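Local coordinates for uncharacterized protein (Desulfotomaculum acetoxidans, PDB 3U4Y) that is of unknown function but folds as a seven-bladed beta-propeller of the lactonase family, at residues R177-T182 and A193-N198; Y128-I133 and I143-S148. All blocks are in the same frame, centred on the assembly; numbering follows the deposited sequence.

Contact 1 (R177-T182 and A193-N198); sequences RPFNIT and ANLIGN
The two innermost strands of one propeller blade, 178-183 and 189-194, form the beta hairpin of this contact. The segments run antiparallel and share three backbone hydrogen bonds, the third beyond the strand ends. Phe179 N reaches Ala193 O at 2.7 Å, and Ala193 N reaches Asn180 O at 2.9 Å. Both donors lie nearly along the C=O axis. The third bond, Leu195 N to Arg177 O, is straight at 171°, but its donor stands above the carbonyl plane. Pro178 and Asn194 form a non-hydrogen-bonded pair, with Pro178 CA against Ala193 O. Asn194 OD1 lies alongside the proline ring and is bonded to Ser173 OG.

In a four-stranded propeller blade the chain turns outward after the second strand; here the turn begins at Leu195 and Ile196. Leu195 CG is anti to the backbone N (chi1 -169°). Its CD2 rests over one face of the Phe179 ring, 4.1 Å from the ring centroid, in a CH-pi contact. Ile196 meets Arg177 twice: CG1 touches CB, and CD1 lies over a face of the guanidinium. Arg177 is bent at chi2 and chi3, and its NH2 has its partner, Ser148 O, in the neighbouring blade.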
loop_
_atom_site.group_PDB
_atom_site.type_symbol
_atom_site.label_atom_id
_atom_site.label_comp_id
_atom_site.label_asym_id
_atom_site.label_seq_id
_atom_site.Cartn_x
_atom_site.Cartn_y
_atom_site.Cartn_z
ATOM N N ARG A 177 -3.898 0.852 17.801
ATOM C CA ARG A 177 -3.044 0.041 16.930
ATOM C C ARG A 177 -3.145 0.441 15.441
ATOM O O ARG A 177 -3.455 -0.388 14.577
ATOM C CB ARG A 177 -3.332 -1.456 17.131
ATOM C CG ARG A 177 -2.253 -2.384 16.576
ATOM C CD ARG A 177 -1.021 -2.434 17.457
ATOM N NE ARG A 177 -1.362 -2.888 18.802
ATOM C CZ ARG A 177 -1.480 -2.088 19.860
ATOM N NH1 ARG A 177 -1.818 -2.596 21.032
ATOM N NH2 ARG A 177 -1.268 -0.784 19.751
ATOM N N PRO A 178 -2.863 1.717 15.138
ATOM C CA PRO A 178 -2.964 2.158 13.749
ATOM C C PRO A 178 -2.021 1.301 12.917
ATOM O O PRO A 178 -0.896 1.058 13.367
ATOM C CB PRO A 178 -2.454 3.594 13.791
ATOM C CG PRO A 178 -2.234 3.928 15.232
ATOM C CD PRO A 178 -2.117 2.668 15.974
ATOM N N PHE A 179 -2.461 0.853 11.741
ATOM C CA PHE A 179 -1.703 -0.133 10.961
ATOM C C PHE A 179 -1.423 0.243 9.499
ATOM O O PHE A 179 -0.297 0.129 9.058
ATOM C CB PHE A 179 -2.373 -1.508 11.041
ATOM C CG PHE A 179 -1.618 -2.601 10.330
ATOM C CD1 PHE A 179 -0.432 -3.089 10.838
ATOM C CD2 PHE A 179 -2.113 -3.158 9.162
ATOM C CE1 PHE A 179 0.258 -4.107 10.186
ATOM C CE2 PHE A 179 -1.425 -4.180 8.506
ATOM C CZ PHE A 179 -0.238 -4.653 9.017
ATOM N N ASN A 180 -2.436 0.678 8.750
ATOM C CA ASN A 180 -2.231 1.127 7.375
ATOM C C ASN A 180 -2.892 2.485 7.126
ATOM O O ASN A 180 -3.877 2.808 7.767
ATOM C CB ASN A 180 -2.754 0.079 6.388
ATOM C CG ASN A 180 -2.112 0.200 5.013
ATOM O OD1 ASN A 180 -1.176 0.990 4.798
ATOM N ND2 ASN A 180 -2.597 -0.596 4.075
ATOM N N ILE A 181 -2.346 3.278 6.210
ATOM C CA ILE A 181 -2.913 4.586 5.879
ATOM C C ILE A 181 -3.135 4.639 4.392
ATOM O O ILE A 181 -2.407 4.008 3.637
ATOM C CB ILE A 181 -1.950 5.749 6.158
ATOM C CG1 ILE A 181 -1.255 5.618 7.484
ATOM C CG2 ILE A 181 -2.669 7.043 6.179
ATOM C CD1 ILE A 181 -0.093 6.549 7.549
ATOM N N THR A 182 -4.122 5.422 3.974
ATOM C CA THR A 182 -4.464 5.590 2.565
ATOM C C THR A 182 -5.071 6.976 2.389
ATOM O O THR A 182 -5.927 7.379 3.173
ATOM C CB THR A 182 -5.488 4.536 2.100
ATOM O OG1 THR A 182 -4.873 3.244 2.023
ATOM C CG2 THR A 182 -5.995 4.887 0.751
ATOM N N ALA A 193 -6.325 2.752 9.307
ATOM C CA ALA A 193 -6.888 1.508 9.794
ATOM C C ALA A 193 -6.346 1.234 11.190
ATOM O O ALA A 193 -5.132 1.132 11.395
ATOM C CB ALA A 193 -6.529 0.379 8.872
ATOM N N ASN A 194 -7.260 1.141 12.149
ATOM C CA ASN A 194 -6.913 0.864 13.523
ATOM C C ASN A 194 -7.221 -0.589 13.769
ATOM O O ASN A 194 -8.375 -1.013 13.742
ATOM C CB ASN A 194 -7.725 1.749 14.434
ATOM C CG ASN A 194 -7.430 3.227 14.226
ATOM O OD1 ASN A 194 -6.287 3.676 14.339
ATOM N ND2 ASN A 194 -8.470 3.994 13.950
ATOM N N LEU A 195 -6.164 -1.360 13.975
ATOM C CA LEU A 195 -6.255 -2.805 13.870
ATOM C C LEU A 195 -6.960 -3.467 15.059
ATOM O O LEU A 195 -7.763 -4.382 14.878
ATOM C CB LEU A 195 -4.867 -3.395 13.609
ATOM C CG LEU A 195 -4.720 -4.870 13.214
ATOM C CD1 LEU A 195 -5.813 -5.341 12.277
ATOM C CD2 LEU A 195 -3.378 -5.074 12.574
ATOM N N ILE A 196 -6.684 -3.021 16.275
ATOM C CA ILE A 196 -7.466 -3.562 17.374
ATOM C C ILE A 196 -8.675 -2.687 17.686
ATOM O O ILE A 196 -9.713 -3.201 18.076
ATOM C CB ILE A 196 -6.643 -3.872 18.643
ATOM C CG1 ILE A 196 -5.881 -2.646 19.105
ATOM C CG2 ILE A 196 -5.681 -5.016 18.400
ATOM C CD1 ILE A 196 -5.249 -2.838 20.463
ATOM N N GLY A 197 -8.544 -1.377 17.482
ATOM C CA GLY A 197 -9.656 -0.452 17.628
ATOM C C GLY A 197 -10.811 -0.854 16.727
ATOM O O GLY A 197 -11.963 -0.519 17.000
ATOM N N ASN A 198 -10.509 -1.585 15.655
ATOM C CA ASN A 198 -11.535 -2.008 14.698
ATOM C C ASN A 198 -12.322 -0.823 14.181
ATOM O O ASN A 198 -13.538 -0.774 14.290
ATOM C CB ASN A 198 -12.489 -2.974 15.352
ATOM C CG ASN A 198 -11.972 -4.358 15.370
ATOM O OD1 ASN A 198 -11.006 -4.682 14.682
ATOM N ND2 ASN A 198 -12.622 -5.208 16.135
#

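Contact 2 (Y128-I133 and I143-S148); sequences YDAVGI and ILIDRS
Strands 130-135 and 142-147 open another blade of the propeller as a beta hairpin, and a buried aspartate lies at the end of their pairing. Asp129 O accepts two bonds from Ser148. The OG bond, 2.8 Å to Asp129 O, comes in the carbonyl plane on a lone pair. The Ser148 N bond to the same oxygen is straight (175°) but arrives from above that plane. The Asp129 carboxylate forms a salt bridge with Arg147. OD1 uses its syn lone pair to take NE of Arg147 at 2.9 Å, while the bonds to NH2 are weak. Carboxylate and guanidinium planes are nearly perpendicular (87°). Asp129 OD2 is also held by the backbone N atoms of Ser149 and Ala150, and Arg147 NH1 pairs with Glu170, so the arginine joins two acids. An alanine at Arg147 would remove the guanidinium and would probably leave the two carboxylates without their shared positive partner.

Further along this antiparallel first-to-second strand pairing, Val131 N donates to Asp146 O at 3.1 Å, and the return bond from Asp146 N to Val131 O is weak. Ala130 CA adds a CA-H...O contact to Asp146 O. Beyond Arg147, the face of Ala130, Ile133 and Ile145 is packed with apolar groups. Ile133 CG1 lies 4.0 Å from Ile143 CG2, and Ile145 CD1 reaches Ala130 CB at 4.2 Å.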
loop_
_atom_site.group_PDB
_atom_site.type_symbol
_atom_site.label_atom_id
_atom_site.label_comp_id
_atom_site.label_asym_id
_atom_site.label_seq_id
_atom_site.Cartn_x
_atom_site.Cartn_y
_atom_site.Cartn_z
ATOM N N TYR A 128 10.466 3.039 16.605
ATOM C CA TYR A 128 10.327 1.590 16.709
ATOM C C TYR A 128 8.989 1.001 16.247
ATOM O O TYR A 128 8.960 -0.083 15.676
ATOM C CB TYR A 128 10.593 1.164 18.158
ATOM C CG TYR A 128 9.473 1.495 19.092
ATOM C CD1 TYR A 128 8.569 0.525 19.492
ATOM C CD2 TYR A 128 9.302 2.777 19.558
ATOM C CE1 TYR A 128 7.527 0.826 20.343
ATOM C CE2 TYR A 128 8.253 3.101 20.410
ATOM C CZ TYR A 128 7.370 2.122 20.805
ATOM O OH TYR A 128 6.329 2.446 21.656
ATOM N N ASP A 129 7.889 1.710 16.485
ATOM C CA ASP A 129 6.552 1.154 16.246
ATOM C C ASP A 129 5.985 1.510 14.894
ATOM O O ASP A 129 4.792 1.324 14.665
ATOM C CB ASP A 129 5.559 1.599 17.328
ATOM C CG ASP A 129 5.585 3.093 17.563
ATOM O OD1 ASP A 129 6.565 3.762 17.176
ATOM O OD2 ASP A 129 4.628 3.599 18.160
ATOM N N ALA A 130 6.851 2.005 14.014
ATOM C CA ALA A 130 6.475 2.524 12.703
ATOM C C ALA A 130 6.069 1.451 11.680
ATOM O O ALA A 130 6.877 0.599 11.328
ATOM C CB ALA A 130 7.620 3.318 12.167
ATOM N N VAL A 131 4.822 1.488 11.212
ATOM C CA VAL A 131 4.391 0.674 10.070
ATOM C C VAL A 131 3.473 1.455 9.126
ATOM O O VAL A 131 2.743 2.352 9.548
ATOM C CB VAL A 131 3.692 -0.639 10.483
ATOM C CG1 VAL A 131 4.528 -1.357 11.497
ATOM C CG2 VAL A 131 2.319 -0.375 11.044
ATOM N N GLY A 132 3.517 1.095 7.852
ATOM C CA GLY A 132 2.719 1.753 6.843
ATOM C C GLY A 132 3.296 3.076 6.381
ATOM O O GLY A 132 3.888 3.823 7.167
ATOM N N ILE A 133 3.138 3.355 5.088
ATOM C CA ILE A 133 3.498 4.657 4.533
ATOM C C ILE A 133 2.467 5.091 3.500
ATOM O O ILE A 133 1.799 4.266 2.854
ATOM C CB ILE A 133 4.941 4.698 3.943
ATOM C CG1 ILE A 133 5.380 6.127 3.660
ATOM C CG2 ILE A 133 5.044 3.917 2.666
ATOM C CD1 ILE A 133 6.783 6.214 3.136
ATOM N N ILE A 143 3.955 13.262 3.907
ATOM C CA ILE A 143 4.069 11.843 4.198
ATOM C C ILE A 143 3.589 11.541 5.615
ATOM O O ILE A 143 3.917 12.238 6.572
ATOM C CB ILE A 143 5.528 11.405 4.160
ATOM C CG1 ILE A 143 6.100 11.554 2.759
ATOM C CG2 ILE A 143 5.659 9.972 4.644
ATOM C CD1 ILE A 143 7.607 11.582 2.748
ATOM N N LEU A 144 2.835 10.470 5.746
ATOM C CA LEU A 144 2.309 10.081 7.027
ATOM C C LEU A 144 2.556 8.614 7.198
ATOM O O LEU A 144 2.436 7.851 6.244
ATOM C CB LEU A 144 0.798 10.306 7.063
ATOM C CG LEU A 144 0.119 11.529 7.681
ATOM C CD1 LEU A 144 0.920 12.807 7.520
ATOM C CD2 LEU A 144 -1.238 11.641 7.025
ATOM N N ILE A 145 2.863 8.219 8.430
ATOM C CA ILE A 145 3.116 6.828 8.768
ATOM C C ILE A 145 2.376 6.526 10.043
ATOM O O ILE A 145 2.110 7.428 10.823
ATOM C CB ILE A 145 4.610 6.589 9.035
ATOM C CG1 ILE A 145 5.069 7.490 10.184
ATOM C CG2 ILE A 145 5.436 6.828 7.778
ATOM C CD1 ILE A 145 6.322 7.051 10.855
ATOM N N ASP A 146 2.052 5.258 10.256
ATOM C CA ASP A 146 1.449 4.803 11.507
ATOM C C ASP A 146 2.480 4.523 12.605
ATOM O O ASP A 146 3.590 4.084 12.337
ATOM C CB ASP A 146 0.646 3.533 11.258
ATOM C CG ASP A 146 -0.433 3.730 10.230
ATOM O OD1 ASP A 146 -0.572 2.878 9.328
ATOM O OD2 ASP A 146 -1.148 4.743 10.322
ATOM N N ARG A 147 2.100 4.781 13.847
ATOM C CA ARG A 147 2.915 4.389 14.999
ATOM C C ARG A 147 2.091 3.488 15.934
ATOM O O ARG A 147 1.311 3.966 16.749
ATOM C CB ARG A 147 3.433 5.624 15.726
ATOM C CG ARG A 147 4.417 6.440 14.904
ATOM C CD ARG A 147 5.179 7.332 15.821
ATOM N NE ARG A 147 5.608 6.541 16.962
ATOM C CZ ARG A 147 6.176 7.023 18.058
ATOM N NH1 ARG A 147 6.395 8.325 18.194
ATOM N NH2 ARG A 147 6.527 6.186 19.016
ATOM N N SER A 148 2.278 2.182 15.799
ATOM C CA SER A 148 1.297 1.210 16.266
ATOM C C SER A 148 1.138 1.165 17.772
ATOM O O SER A 148 0.078 0.816 18.274
ATOM C CB SER A 148 1.621 -0.195 15.729
ATOM O OG SER A 148 3.014 -0.482 15.795
#

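In the fold
Contacts 1 and 2 are equivalent hairpins of two blades that follow one another in the chain. Each pairs the first and second strands of its blade. Their centres lie 10 Å apart, on the same side of the chain's centre, and the blades touch directly. Arg177 NH2 of contact 1 is 2.6 Å from Ser148 O of contact 2, a probable hydrogen bond. Asp146 of contact 2 packs against strand 178-183, with OD1 2.9 Å from Asn180 N and OD2 beside Ile181 CG1. Phe179 also lies on Val131, and Ile181 on Leu144. The interface between the blades thus mixes polar and apolar contacts. No active site is established for this protein.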